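Local coordinates for protein decapping nuclease RAI1 (Scheffersomyces stipitis, PDB 5ULJ) that removes NAD caps from the 5' ends of RNAs as a metal-dependent decapping nuclease and binds and stimulates the exoribonuclease RAT1, at residues A[30-35]-A[216-221]; A[112-117]-A[231-236]; A[142-147]-A[388-393]; A[252-257]-A[286-291]. All coordinates share one frame; numbering follows the deposited sequence.

Contact 1 of 4, residues A[30-35]-A[216-221]. With 0WD ([[(2R,3S,4R,5R)-5-(3-aminocarbonyl-4H-pyridin-1-yl)-3,4-bis(oxidanyl)oxolan-2-yl]methoxy-oxidanyl-phosphoryl] [(2R,3S,4R,5R)-5-(6-aminopurin-9-yl)-4-oxidanyl-3-phosphonooxy-oxolan-2-yl]methyl hydrogen phosphate), chain F.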
# COMPACT_ATOMS: atom_id res chain seq x y z
N PHE A 30 -11.72 10.17 4.28
CA PHE A 30 -11.14 10.41 5.60
C PHE A 30 -9.73 9.84 5.71
O PHE A 30 -9.27 9.11 4.83
CB PHE A 30 -12.03 9.83 6.71
CG PHE A 30 -12.17 8.33 6.68
CD1 PHE A 30 -13.16 7.73 5.92
CD2 PHE A 30 -11.34 7.52 7.44
CE1 PHE A 30 -13.31 6.35 5.90
CE2 PHE A 30 -11.48 6.15 7.43
CZ PHE A 30 -12.46 5.56 6.66
N ALA A 31 -9.05 10.18 6.80
CA ALA A 31 -7.69 9.73 7.02
C ALA A 31 -7.44 9.46 8.50
O ALA A 31 -8.12 10.01 9.37
CB ALA A 31 -6.70 10.77 6.50
N PHE A 32 -6.47 8.59 8.77
CA PHE A 32 -6.00 8.37 10.13
C PHE A 32 -4.50 8.10 10.08
O PHE A 32 -3.94 7.89 9.01
CB PHE A 32 -6.75 7.22 10.80
CG PHE A 32 -6.48 5.86 10.21
CD1 PHE A 32 -7.17 5.44 9.08
CD2 PHE A 32 -5.56 5.01 10.79
CE1 PHE A 32 -6.93 4.19 8.54
CE2 PHE A 32 -5.32 3.76 10.25
CZ PHE A 32 -6.00 3.35 9.12
N ALA A 33 -3.85 8.12 11.24
CA ALA A 33 -2.40 7.98 11.25
C ALA A 33 -1.87 7.31 12.50
O ALA A 33 -2.47 7.38 13.57
CB ALA A 33 -1.75 9.34 11.08
N ARG A 34 -0.73 6.64 12.34
CA ARG A 34 0.07 6.17 13.46
C ARG A 34 1.28 7.08 13.56
O ARG A 34 2.05 7.19 12.61
CB ARG A 34 0.49 4.71 13.26
CG ARG A 34 1.23 4.10 14.44
CD ARG A 34 1.59 2.65 14.16
NE ARG A 34 2.63 2.53 13.14
CZ ARG A 34 2.86 1.43 12.44
NH1 ARG A 34 2.12 0.35 12.63
NH2 ARG A 34 3.83 1.41 11.53
N ASP A 35 1.45 7.75 14.69
CA ASP A 35 2.54 8.70 14.82
C ASP A 35 3.84 8.02 15.24
O ASP A 35 3.90 6.80 15.35
CB ASP A 35 2.18 9.84 15.79
CG ASP A 35 1.80 9.34 17.18
OD1 ASP A 35 2.26 8.26 17.60
OD2 ASP A 35 1.03 10.05 17.85
N GLN A 216 3.01 6.54 10.05
CA GLN A 216 2.23 6.09 8.91
C GLN A 216 0.99 6.95 8.73
O GLN A 216 0.09 6.94 9.57
CB GLN A 216 1.82 4.62 9.09
CG GLN A 216 2.98 3.63 9.03
CD GLN A 216 3.45 3.37 7.61
OE1 GLN A 216 4.27 4.11 7.07
NE2 GLN A 216 2.93 2.31 7.01
N TYR A 217 0.95 7.71 7.64
CA TYR A 217 -0.22 8.52 7.31
C TYR A 217 -1.11 7.74 6.35
O TYR A 217 -0.74 7.52 5.19
CB TYR A 217 0.20 9.86 6.70
CG TYR A 217 -0.96 10.75 6.30
CD1 TYR A 217 -1.56 11.59 7.22
CD2 TYR A 217 -1.44 10.74 5.00
CE1 TYR A 217 -2.62 12.41 6.85
CE2 TYR A 217 -2.50 11.55 4.62
CZ TYR A 217 -3.08 12.38 5.55
OH TYR A 217 -4.13 13.19 5.18
N ILE A 218 -2.27 7.33 6.83
CA ILE A 218 -3.16 6.49 6.03
C ILE A 218 -4.33 7.28 5.45
O ILE A 218 -5.19 7.76 6.18
CB ILE A 218 -3.73 5.32 6.85
CG1 ILE A 218 -2.60 4.55 7.54
CG2 ILE A 218 -4.56 4.40 5.96
CD1 ILE A 218 -1.61 3.93 6.59
N SER A 219 -4.34 7.40 4.13
CA SER A 219 -5.49 7.97 3.43
C SER A 219 -6.50 6.86 3.16
O SER A 219 -6.13 5.73 2.86
CB SER A 219 -5.05 8.63 2.12
OG SER A 219 -6.17 9.07 1.37
N VAL A 220 -7.78 7.19 3.28
CA VAL A 220 -8.83 6.23 2.94
C VAL A 220 -9.72 6.82 1.86
O VAL A 220 -10.35 7.86 2.05
CB VAL A 220 -9.68 5.85 4.16
CG1 VAL A 220 -10.72 4.82 3.76
CG2 VAL A 220 -8.80 5.32 5.28
N ILE A 221 -9.76 6.16 0.71
CA ILE A 221 -10.43 6.70 -0.46
C ILE A 221 -11.64 5.89 -0.89
O ILE A 221 -11.69 4.67 -0.71
CB ILE A 221 -9.46 6.80 -1.66
CG1 ILE A 221 -8.96 5.41 -2.06
CG2 ILE A 221 -8.29 7.71 -1.32
CD1 ILE A 221 -8.14 5.40 -3.32
C1M 0WD F . -0.23 -1.78 7.38
C2M 0WD F . 0.58 -2.20 6.19
O2M 0WD F . 1.34 -3.38 6.47
C3M 0WD F . 1.46 -0.99 6.15
O3M 0WD F . 2.24 -0.99 7.34
O4M 0WD F . -0.73 -0.51 6.92
C4M 0WD F . 0.41 0.12 6.24
C5M 0WD F . -0.01 0.65 4.87
O5M 0WD F . -0.82 -0.28 4.14
PN 0WD F . -0.69 -0.32 2.54
O1N 0WD F . -0.50 1.14 2.35
O2N 0WD F . -1.92 -1.05 2.19
O3P 0WD F . 0.68 -1.13 2.27
PA 0WD F . 1.67 -0.98 1.02
O1A 0WD F . 2.35 -2.27 0.81
O2A 0WD F . 0.95 -0.34 -0.10
O5B 0WD F . 2.75 0.07 1.60
C5B 0WD F . 4.06 -0.37 1.96
C4B 0WD F . 4.57 0.43 3.16
C3B 0WD F . 6.04 0.70 3.06
O3B 0WD F . 6.34 1.63 2.01
P2' 0WD F . 6.94 1.14 0.62
OP2 0WD F . 7.77 2.30 0.23
OP1 0WD F . 7.72 -0.06 0.98
OP3 0WD F . 5.76 0.92 -0.22
O4B 0WD F . 4.53 -0.35 4.38
C1B 0WD F . 5.52 0.27 5.25
C2B 0WD F . 6.17 1.36 4.40
O2B 0WD F . 5.33 2.52 4.42

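Contact 2 of 4, residues A[112-117]-A[231-236]. With 0WD ([[(2R,3S,4R,5R)-5-(3-aminocarbonyl-4H-pyridin-1-yl)-3,4-bis(oxidanyl)oxolan-2-yl]methoxy-oxidanyl-phosphoryl] [(2R,3S,4R,5R)-5-(6-aminopurin-9-yl)-4-oxidanyl-3-phosphonooxy-oxolan-2-yl]methyl hydrogen phosphate), chain F.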
# COMPACT_ATOMS: atom_id res chain seq x y z
N ILE A 112 -14.26 -3.36 1.08
CA ILE A 112 -13.44 -2.60 2.02
C ILE A 112 -12.13 -3.33 2.29
O ILE A 112 -12.14 -4.45 2.81
CB ILE A 112 -14.18 -2.36 3.35
CG1 ILE A 112 -15.45 -1.53 3.11
CG2 ILE A 112 -13.27 -1.67 4.36
CD1 ILE A 112 -16.35 -1.42 4.32
N THR A 113 -11.01 -2.71 1.94
CA THR A 113 -9.71 -3.37 2.08
C THR A 113 -8.55 -2.38 2.06
O THR A 113 -8.74 -1.16 2.03
CB THR A 113 -9.51 -4.41 0.96
OG1 THR A 113 -8.27 -5.10 1.16
CG2 THR A 113 -9.50 -3.74 -0.41
N TYR A 114 -7.33 -2.92 2.08
CA TYR A 114 -6.12 -2.11 2.01
C TYR A 114 -5.61 -1.98 0.58
O TYR A 114 -5.79 -2.89 -0.24
CB TYR A 114 -5.02 -2.72 2.88
CG TYR A 114 -5.28 -2.64 4.37
CD1 TYR A 114 -5.04 -1.46 5.07
CD2 TYR A 114 -5.74 -3.74 5.07
CE1 TYR A 114 -5.28 -1.39 6.43
CE2 TYR A 114 -5.98 -3.68 6.43
CZ TYR A 114 -5.74 -2.50 7.11
OH TYR A 114 -5.97 -2.44 8.46
N ARG A 115 -4.98 -0.85 0.29
CA ARG A 115 -4.42 -0.58 -1.03
C ARG A 115 -3.38 -1.63 -1.43
O ARG A 115 -3.39 -2.13 -2.55
CB ARG A 115 -3.80 0.82 -1.07
CG ARG A 115 -3.25 1.26 -2.42
CD ARG A 115 -1.76 0.94 -2.57
NE ARG A 115 -1.00 1.32 -1.38
CZ ARG A 115 -0.50 2.53 -1.16
NH1 ARG A 115 -0.68 3.50 -2.05
NH2 ARG A 115 0.19 2.78 -0.05
N GLY A 116 -2.48 -1.94 -0.49
CA GLY A 116 -1.38 -2.85 -0.75
C GLY A 116 -1.82 -4.23 -1.18
O GLY A 116 -1.14 -4.90 -1.97
N LEU A 117 -2.95 -4.68 -0.66
CA LEU A 117 -3.49 -5.98 -1.01
C LEU A 117 -4.00 -5.99 -2.45
O LEU A 117 -3.84 -6.98 -3.16
CB LEU A 117 -4.62 -6.37 -0.04
CG LEU A 117 -4.22 -6.37 1.43
CD1 LEU A 117 -5.41 -6.70 2.31
CD2 LEU A 117 -3.08 -7.35 1.68
N LEU A 231 -13.55 0.72 -1.10
CA LEU A 231 -12.88 1.56 -0.13
C LEU A 231 -11.45 1.06 0.05
O LEU A 231 -11.23 -0.08 0.45
CB LEU A 231 -13.62 1.55 1.21
CG LEU A 231 -13.32 2.72 2.15
CD1 LEU A 231 -13.88 4.00 1.57
CD2 LEU A 231 -13.87 2.46 3.54
N LEU A 232 -10.48 1.92 -0.25
CA LEU A 232 -9.08 1.55 -0.11
C LEU A 232 -8.37 2.39 0.94
O LEU A 232 -8.46 3.62 0.92
CB LEU A 232 -8.34 1.69 -1.45
CG LEU A 232 -8.75 0.80 -2.63
CD1 LEU A 232 -7.72 0.91 -3.74
CD2 LEU A 232 -8.91 -0.64 -2.18
N ALA A 233 -7.67 1.73 1.85
CA ALA A 233 -6.81 2.42 2.81
C ALA A 233 -5.36 2.24 2.39
O ALA A 233 -4.89 1.12 2.22
CB ALA A 233 -7.04 1.89 4.21
N GLY A 234 -4.65 3.35 2.21
CA GLY A 234 -3.27 3.30 1.75
C GLY A 234 -2.37 4.35 2.37
O GLY A 234 -2.77 5.50 2.54
N GLU A 235 -1.14 3.95 2.68
CA GLU A 235 -0.15 4.85 3.26
C GLU A 235 0.31 5.89 2.24
O GLU A 235 0.54 5.56 1.07
CB GLU A 235 1.04 4.06 3.79
CG GLU A 235 2.08 4.89 4.54
CD GLU A 235 3.17 5.44 3.63
OE1 GLU A 235 3.24 5.00 2.46
OE2 GLU A 235 3.94 6.30 4.08
N VAL A 236 0.44 7.13 2.68
CA VAL A 236 0.94 8.21 1.84
C VAL A 236 2.20 8.81 2.46
O VAL A 236 2.24 9.08 3.66
CB VAL A 236 -0.12 9.32 1.64
CG1 VAL A 236 0.48 10.52 0.93
CG2 VAL A 236 -1.32 8.77 0.88
C1M 0WD F . -0.23 -1.78 7.38
C2M 0WD F . 0.58 -2.20 6.19
O2M 0WD F . 1.34 -3.38 6.47
C3M 0WD F . 1.46 -0.99 6.15
O3M 0WD F . 2.24 -0.99 7.34
O4M 0WD F . -0.73 -0.51 6.92
C4M 0WD F . 0.41 0.12 6.24
C5M 0WD F . -0.01 0.65 4.87
O5M 0WD F . -0.82 -0.28 4.14
PN 0WD F . -0.69 -0.32 2.54
O1N 0WD F . -0.50 1.14 2.35
O2N 0WD F . -1.92 -1.05 2.19
O3P 0WD F . 0.68 -1.13 2.27
PA 0WD F . 1.67 -0.98 1.02
O1A 0WD F . 2.35 -2.27 0.81
O2A 0WD F . 0.95 -0.34 -0.10
O5B 0WD F . 2.75 0.07 1.60
C5B 0WD F . 4.06 -0.37 1.96
C4B 0WD F . 4.57 0.43 3.16
C3B 0WD F . 6.04 0.70 3.06
O3B 0WD F . 6.34 1.63 2.01
P2' 0WD F . 6.94 1.14 0.62
OP2 0WD F . 7.77 2.30 0.23
OP1 0WD F . 7.72 -0.06 0.98
OP3 0WD F . 5.76 0.92 -0.22
O4B 0WD F . 4.53 -0.35 4.38
C1B 0WD F . 5.52 0.27 5.25
C2B 0WD F . 6.17 1.36 4.40
O2B 0WD F . 5.33 2.52 4.42
O HOH W 1 0.67 5.95 -1.58

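Contact 3 of 4, residues A[142-147]-A[388-393]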
# COMPACT_ATOMS: atom_id res chain seq x y z
N GLN A 142 -21.44 -6.16 2.46
CA GLN A 142 -20.15 -5.71 1.93
C GLN A 142 -19.08 -6.79 2.06
O GLN A 142 -19.17 -7.67 2.91
CB GLN A 142 -19.70 -4.44 2.65
CG GLN A 142 -20.61 -3.24 2.44
CD GLN A 142 -20.30 -2.09 3.38
OE1 GLN A 142 -19.83 -2.30 4.50
NE2 GLN A 142 -20.57 -0.87 2.93
N LEU A 143 -18.07 -6.72 1.20
CA LEU A 143 -16.94 -7.64 1.27
C LEU A 143 -15.75 -6.99 1.96
O LEU A 143 -15.31 -5.90 1.59
CB LEU A 143 -16.53 -8.12 -0.12
CG LEU A 143 -17.52 -9.01 -0.88
CD1 LEU A 143 -16.84 -9.65 -2.09
CD2 LEU A 143 -18.10 -10.07 0.03
N PHE A 144 -15.22 -7.66 2.98
CA PHE A 144 -14.03 -7.20 3.68
C PHE A 144 -12.86 -8.09 3.31
O PHE A 144 -12.96 -9.32 3.36
CB PHE A 144 -14.26 -7.19 5.19
CG PHE A 144 -15.33 -6.23 5.64
CD1 PHE A 144 -16.68 -6.55 5.50
CD2 PHE A 144 -14.99 -5.01 6.19
CE1 PHE A 144 -17.66 -5.67 5.91
CE2 PHE A 144 -15.97 -4.12 6.60
CZ PHE A 144 -17.31 -4.45 6.46
N ILE A 145 -11.75 -7.48 2.92
CA ILE A 145 -10.60 -8.23 2.43
C ILE A 145 -9.32 -7.90 3.19
O ILE A 145 -8.94 -6.73 3.32
CB ILE A 145 -10.37 -7.98 0.92
CG1 ILE A 145 -11.61 -8.37 0.12
CG2 ILE A 145 -9.14 -8.74 0.43
CD1 ILE A 145 -11.47 -8.17 -1.37
N ASN A 146 -8.66 -8.93 3.70
CA ASN A 146 -7.42 -8.76 4.44
C ASN A 146 -6.48 -9.93 4.19
O ASN A 146 -6.91 -11.02 3.82
CB ASN A 146 -7.70 -8.62 5.94
CG ASN A 146 -6.49 -8.16 6.72
OD1 ASN A 146 -5.62 -7.46 6.19
ND2 ASN A 146 -6.41 -8.56 7.98
N SER A 147 -5.18 -9.70 4.39
CA SER A 147 -4.22 -10.79 4.38
C SER A 147 -4.41 -11.62 5.65
O SER A 147 -5.02 -11.15 6.61
CB SER A 147 -2.79 -10.26 4.29
OG SER A 147 -2.51 -9.36 5.35
N GLU A 388 -9.58 -10.43 14.14
CA GLU A 388 -8.59 -10.27 13.09
C GLU A 388 -9.06 -9.34 11.97
O GLU A 388 -8.29 -8.53 11.47
CB GLU A 388 -8.19 -11.62 12.50
CG GLU A 388 -7.17 -11.52 11.37
CD GLU A 388 -6.40 -12.80 11.16
OE1 GLU A 388 -6.35 -13.63 12.09
OE2 GLU A 388 -5.84 -12.98 10.06
N MET A 389 -10.32 -9.47 11.58
CA MET A 389 -10.87 -8.59 10.55
C MET A 389 -11.99 -7.73 11.12
O MET A 389 -11.80 -6.53 11.33
CB MET A 389 -11.35 -9.42 9.35
CG MET A 389 -10.21 -10.07 8.59
SD MET A 389 -10.71 -11.08 7.18
CE MET A 389 -11.42 -9.82 6.11
N LEU A 390 -13.14 -8.33 11.39
CA LEU A 390 -14.23 -7.61 12.04
C LEU A 390 -13.93 -7.45 13.53
O LEU A 390 -13.37 -8.35 14.16
CB LEU A 390 -15.56 -8.33 11.84
CG LEU A 390 -16.06 -8.51 10.41
CD1 LEU A 390 -17.40 -9.23 10.40
CD2 LEU A 390 -16.17 -7.17 9.70
N THR A 391 -14.31 -6.31 14.09
CA THR A 391 -14.13 -6.07 15.52
C THR A 391 -15.47 -5.89 16.22
O THR A 391 -16.47 -5.57 15.57
CB THR A 391 -13.26 -4.82 15.78
OG1 THR A 391 -13.90 -3.67 15.22
CG2 THR A 391 -11.88 -4.99 15.15
N SER A 392 -15.49 -6.10 17.53
CA SER A 392 -16.70 -5.95 18.31
C SER A 392 -17.24 -4.53 18.22
O SER A 392 -18.44 -4.31 18.10
CB SER A 392 -16.45 -6.34 19.77
OG SER A 392 -15.45 -5.52 20.35
N GLU A 393 -16.33 -3.56 18.28
CA GLU A 393 -16.70 -2.15 18.20
C GLU A 393 -17.37 -1.82 16.87
O GLU A 393 -18.38 -1.11 16.84
CB GLU A 393 -15.46 -1.26 18.40
CG GLU A 393 -14.83 -1.36 19.78
CD GLU A 393 -13.87 -2.53 19.91
OE1 GLU A 393 -13.73 -3.31 18.94
OE2 GLU A 393 -13.24 -2.67 20.98
O HOH W 2 -7.32 -11.70 8.05

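Contact 4 of 4, residues A[252-257]-A[286-291]. With CA (calcium ion), chain E.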
# COMPACT_ATOMS: atom_id res chain seq x y z
N SER A 252 -4.65 14.76 -5.19
CA SER A 252 -3.76 15.26 -6.23
C SER A 252 -2.53 15.97 -5.66
O SER A 252 -1.61 16.33 -6.41
CB SER A 252 -4.52 16.22 -7.15
OG SER A 252 -4.94 17.38 -6.45
N HIS A 253 -2.50 16.16 -4.35
CA HIS A 253 -1.40 16.86 -3.70
C HIS A 253 -0.44 15.91 -3.00
O HIS A 253 0.61 16.33 -2.51
CB HIS A 253 -1.95 17.89 -2.71
CG HIS A 253 -2.83 18.92 -3.34
ND1 HIS A 253 -2.35 20.11 -3.85
CD2 HIS A 253 -4.17 18.94 -3.55
CE1 HIS A 253 -3.35 20.81 -4.34
NE2 HIS A 253 -4.47 20.13 -4.17
N TYR A 254 -0.81 14.63 -2.95
CA TYR A 254 0.02 13.63 -2.28
C TYR A 254 1.19 13.19 -3.15
O TYR A 254 1.17 13.35 -4.37
CB TYR A 254 -0.82 12.41 -1.91
CG TYR A 254 -1.77 12.63 -0.76
CD1 TYR A 254 -1.50 13.57 0.23
CD2 TYR A 254 -2.95 11.89 -0.66
CE1 TYR A 254 -2.38 13.77 1.29
CE2 TYR A 254 -3.82 12.08 0.39
CZ TYR A 254 -3.54 13.02 1.36
OH TYR A 254 -4.41 13.21 2.40
N MET A 255 2.22 12.63 -2.51
CA MET A 255 3.39 12.11 -3.21
C MET A 255 3.79 10.74 -2.71
O MET A 255 3.39 10.32 -1.62
CB MET A 255 4.58 13.06 -3.05
CG MET A 255 4.46 14.38 -3.75
SD MET A 255 5.99 15.31 -3.56
CE MET A 255 7.13 14.24 -4.43
N GLU A 256 4.60 10.05 -3.51
CA GLU A 256 5.21 8.80 -3.09
C GLU A 256 6.73 8.93 -3.17
O GLU A 256 7.26 9.48 -4.14
CB GLU A 256 4.72 7.63 -3.94
CG GLU A 256 5.13 6.27 -3.42
CD GLU A 256 4.44 5.90 -2.12
OE1 GLU A 256 3.38 6.50 -1.82
OE2 GLU A 256 4.95 5.02 -1.40
N LEU A 257 7.43 8.42 -2.16
CA LEU A 257 8.88 8.48 -2.13
C LEU A 257 9.49 7.09 -2.17
O LEU A 257 9.13 6.22 -1.38
CB LEU A 257 9.36 9.23 -0.88
CG LEU A 257 8.89 10.68 -0.75
CD1 LEU A 257 9.49 11.34 0.48
CD2 LEU A 257 9.22 11.48 -2.01
N MET A 286 -4.41 4.40 -5.75
CA MET A 286 -4.63 5.34 -4.66
C MET A 286 -4.93 6.75 -5.16
O MET A 286 -5.37 7.62 -4.40
CB MET A 286 -3.40 5.37 -3.74
CG MET A 286 -3.71 5.82 -2.33
SD MET A 286 -4.83 4.67 -1.52
CE MET A 286 -5.39 5.68 -0.16
N GLY A 287 -4.71 6.98 -6.45
CA GLY A 287 -4.93 8.29 -7.04
C GLY A 287 -3.75 9.22 -6.82
O GLY A 287 -3.87 10.44 -6.99
N ILE A 288 -2.61 8.65 -6.45
CA ILE A 288 -1.38 9.42 -6.28
C ILE A 288 -0.79 9.76 -7.64
O ILE A 288 -0.55 8.87 -8.46
CB ILE A 288 -0.34 8.65 -5.44
CG1 ILE A 288 -0.97 8.10 -4.16
CG2 ILE A 288 0.87 9.53 -5.14
CD1 ILE A 288 -1.57 9.16 -3.26
N ARG A 289 -0.54 11.05 -7.88
CA ARG A 289 -0.13 11.51 -9.21
C ARG A 289 1.37 11.76 -9.33
O ARG A 289 1.88 11.97 -10.43
CB ARG A 289 -0.89 12.79 -9.58
CG ARG A 289 -2.40 12.64 -9.58
CD ARG A 289 -3.07 13.89 -10.13
NE ARG A 289 -4.51 13.90 -9.87
CZ ARG A 289 -5.32 14.87 -10.27
NH1 ARG A 289 -4.85 15.91 -10.94
NH2 ARG A 289 -6.62 14.81 -10.00
N LYS A 290 2.08 11.75 -8.20
CA LYS A 290 3.51 12.03 -8.21
C LYS A 290 4.33 10.99 -7.45
O LYS A 290 3.95 10.56 -6.36
CB LYS A 290 3.79 13.41 -7.61
CG LYS A 290 3.36 14.58 -8.47
CD LYS A 290 3.85 15.90 -7.88
CE LYS A 290 3.45 17.08 -8.75
NZ LYS A 290 1.98 17.28 -8.77
N VAL A 291 5.44 10.58 -8.04
CA VAL A 291 6.41 9.72 -7.38
C VAL A 291 7.82 10.27 -7.54
O VAL A 291 8.19 10.71 -8.62
CB VAL A 291 6.40 8.28 -7.93
CG1 VAL A 291 7.04 7.33 -6.92
CG2 VAL A 291 5.00 7.83 -8.28
CA CA E . 7.36 4.95 0.11
O HOH W 3 -0.99 13.10 -6.09
O HOH W 4 7.54 4.52 2.87
O HOH W 5 4.91 4.47 0.83

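Contact 1 of 4, residues A[30-35]-A[216-221]
Phe30 and Phe32 each lay one ring face against the branched residue opposite, across a pair of antiparallel strands in the PD-(D/E)XK nuclease fold. In Phe30, CG sits between the backbone N and the carbonyl carbon (chi1 64°), which swings the ring back over Val220. Val220 CB lies over the ring face, off its centre, and the two methyls straddle the far rim: CG1 meets CZ at 3.5 Å and CG2 meets CE2 of Phe30 at 3.5 Å. Phe32 has much the same first torsion, but its ring lies alongside Ile218, with CB of Ile218 over the face, 3.8 Å from the Phe32 ring centroid, while CG2 of Val220 comes in at the ring edge. Helix 88-101 packs against both rings, through Ala93 and its neighbours. With an alanine at Phe30, Val220 would probably lose the ring across its methyls, and a gap would be likely to open beneath that helix. On the opposite face the methyls of Ala31 and Ala33 meet the Tyr217 ring obliquely; the Tyr217 hydroxyl bonds to Lys48. At the pocket end Arg34 and Gln216, one of the residues lining the NADP analogue site, run side by side. Arg34 NH1 is held by Asn83, and its NH2 comes 3.4 Å from CG of Gln216. The backbones close here with the bond from Gln216 N to Arg34 O, 2.8 Å long.

Contact 2 of 4, residues A[112-117]-A[231-236]
Glu235 O is gripped twice: Arg115 NH2 gives it a hydrogen bond of 3.0 Å, in the carbonyl plane and on a lone pair, and water 1 donates to the same oxygen. That water also accepts from Arg115 NH1 and sits at the edge of the guanidinium, in its plane. One face of the guanidinium rests on Gly234 CA, toward the rim. The chain of Arg115 reaches this place by bending at both chi2 and chi3, which lays it along strand 228-239, from Gly234 toward Glu235. From there it takes hold of the diphosphate of the bound NADP analogue: NE bonds to O2A at 2.9 Å and NH2 to O1N at 3.0 Å. O1N is a shared acceptor, since Glu235 N also bonds to it, nearly straight (175°). The backbone of Gly116 adds a bond from N to O2N at 2.9 Å. Tyr114, Arg115, Gly116 and Glu235 are all substrate-binding residues. All of this hangs on a parallel strand pair of the PD-(D/E)XK nuclease fold, where strand 111-114 runs beside 228-239 and passes directly into helix 115-123, with Tyr114 at the N-cap position. The strands are tied by Thr113 N to Leu231 O and Ala233 N to Thr113 O; the chain then turns into the helix with Arg115 N bonded to Ala233 O at 2.8 Å, the donor standing above the carbonyl plane. On one face Tyr114 puts CD1 4.0 Å from Ala233 CB, with its hydroxyl bonded to Asp86 O; on the other, Thr113 CG2 meets Leu232 CD2 at 3.6 Å.

Contact 3 of 4, residues A[142-147]-A[388-393]
Leu390 sets its CD2 methyl squarely over the Phe144 ring, 4.1 Å from the ring centroid and only 3° off the normal, a CH-pi contact centred on the face. Next to it Met389 reaches toward the strand. Its chain stays extended through chi2 and then bends at chi3 (65°), which brings the CE methyl against the backbone: CE lies 3.2 Å from Phe144 O, a tight fit, and 3.9 Å from Asn146 CB. The Met389 and Asn146 side chains run antiparallel past one another, with CG of Met389 also touching CB of Asn146. Cutting Met389 back to an alanine would probably leave the backbone at Phe144 and the flank of Asn146 without their cover. Polar contact comes through a water that donates to both Ser147 O and Glu388 OE2, at 2.8 Å from each of these oxygens, while OE1 of Glu388 makes a salt bridge with Arg383. Asn146 ND2 turns to Ser85 O. The turn between helices 380-388 and 392-400 is thus pressed onto strand 142-147, where Met389 and Leu390 also touch the neighbouring strand 132-139, while strand 111-114 pairs along the other edge of 142-147.

Contact 4 of 4, residues A[252-257]-A[286-291]
The Arg289 guanidinium lies flat on Ser252, whose CB stands 3.5 Å above the plane and over its centre. The Arg289 chain runs extended from CG to NE to get there, and Asp249 makes a long, weak ion pair with NH2. Tyr254 is met differently: Ile288 CD1 touches CB of Tyr254 at 3.6 Å and lies at the edge of the ring, near its plane. The hydroxyl end leads away, bonding to Glu28 and to Tyr217. Between these two contacts a water bridge forms, in which water 3 donates to Tyr254 O and accepts from Arg289 N, both at 2.8 Å. Further along, the strands pair in parallel. Glu256 N bonds to Lys290 O at 3.0 Å, with the donor tilted 25° from the carbonyl plane, whereas Lys290 N is buried with no partner. Glu256 runs side by side with Val291, Glu256 CB lying 3.8 Å from Val291 CG1; the Glu256 chain then bends at chi2 and offers OE2 to the calcium ion. Leu257 O binds the same ion at 2.6 Å; two waters and Asp237 OD2 are also ligands. Gly287, with positive phi, ends helix 266-286 in a Schellman motif and lets the chain turn into strand 290-296. Strand, helix and parallel strand make the beta-alpha-beta unit of a PD-(D/E)XK nuclease, with Asp237, Glu256 and Lys258 probably corresponding to the signature residues of that family.

Contacts 1, 2 and 4 follow one another across the sheet: contact 1 pairs with contact 2 through strands 216-225 and 228-239, and contact 4 joins the far side of 228-239. Contact 2 lies nearest the chain centre and is the most polar, gripping the diphosphate, whereas contact 1 is mainly aromatic and aliphatic packing beside the same ligand. Contact 4 divides its work, with the metal site at its inner end and the exposed Arg289 at the outer. Contact 3, about 27 Å from contact 4 centre to centre, is buried but peripheral and away from the metal; it reaches the site through strand 111-114, which borders 142-147.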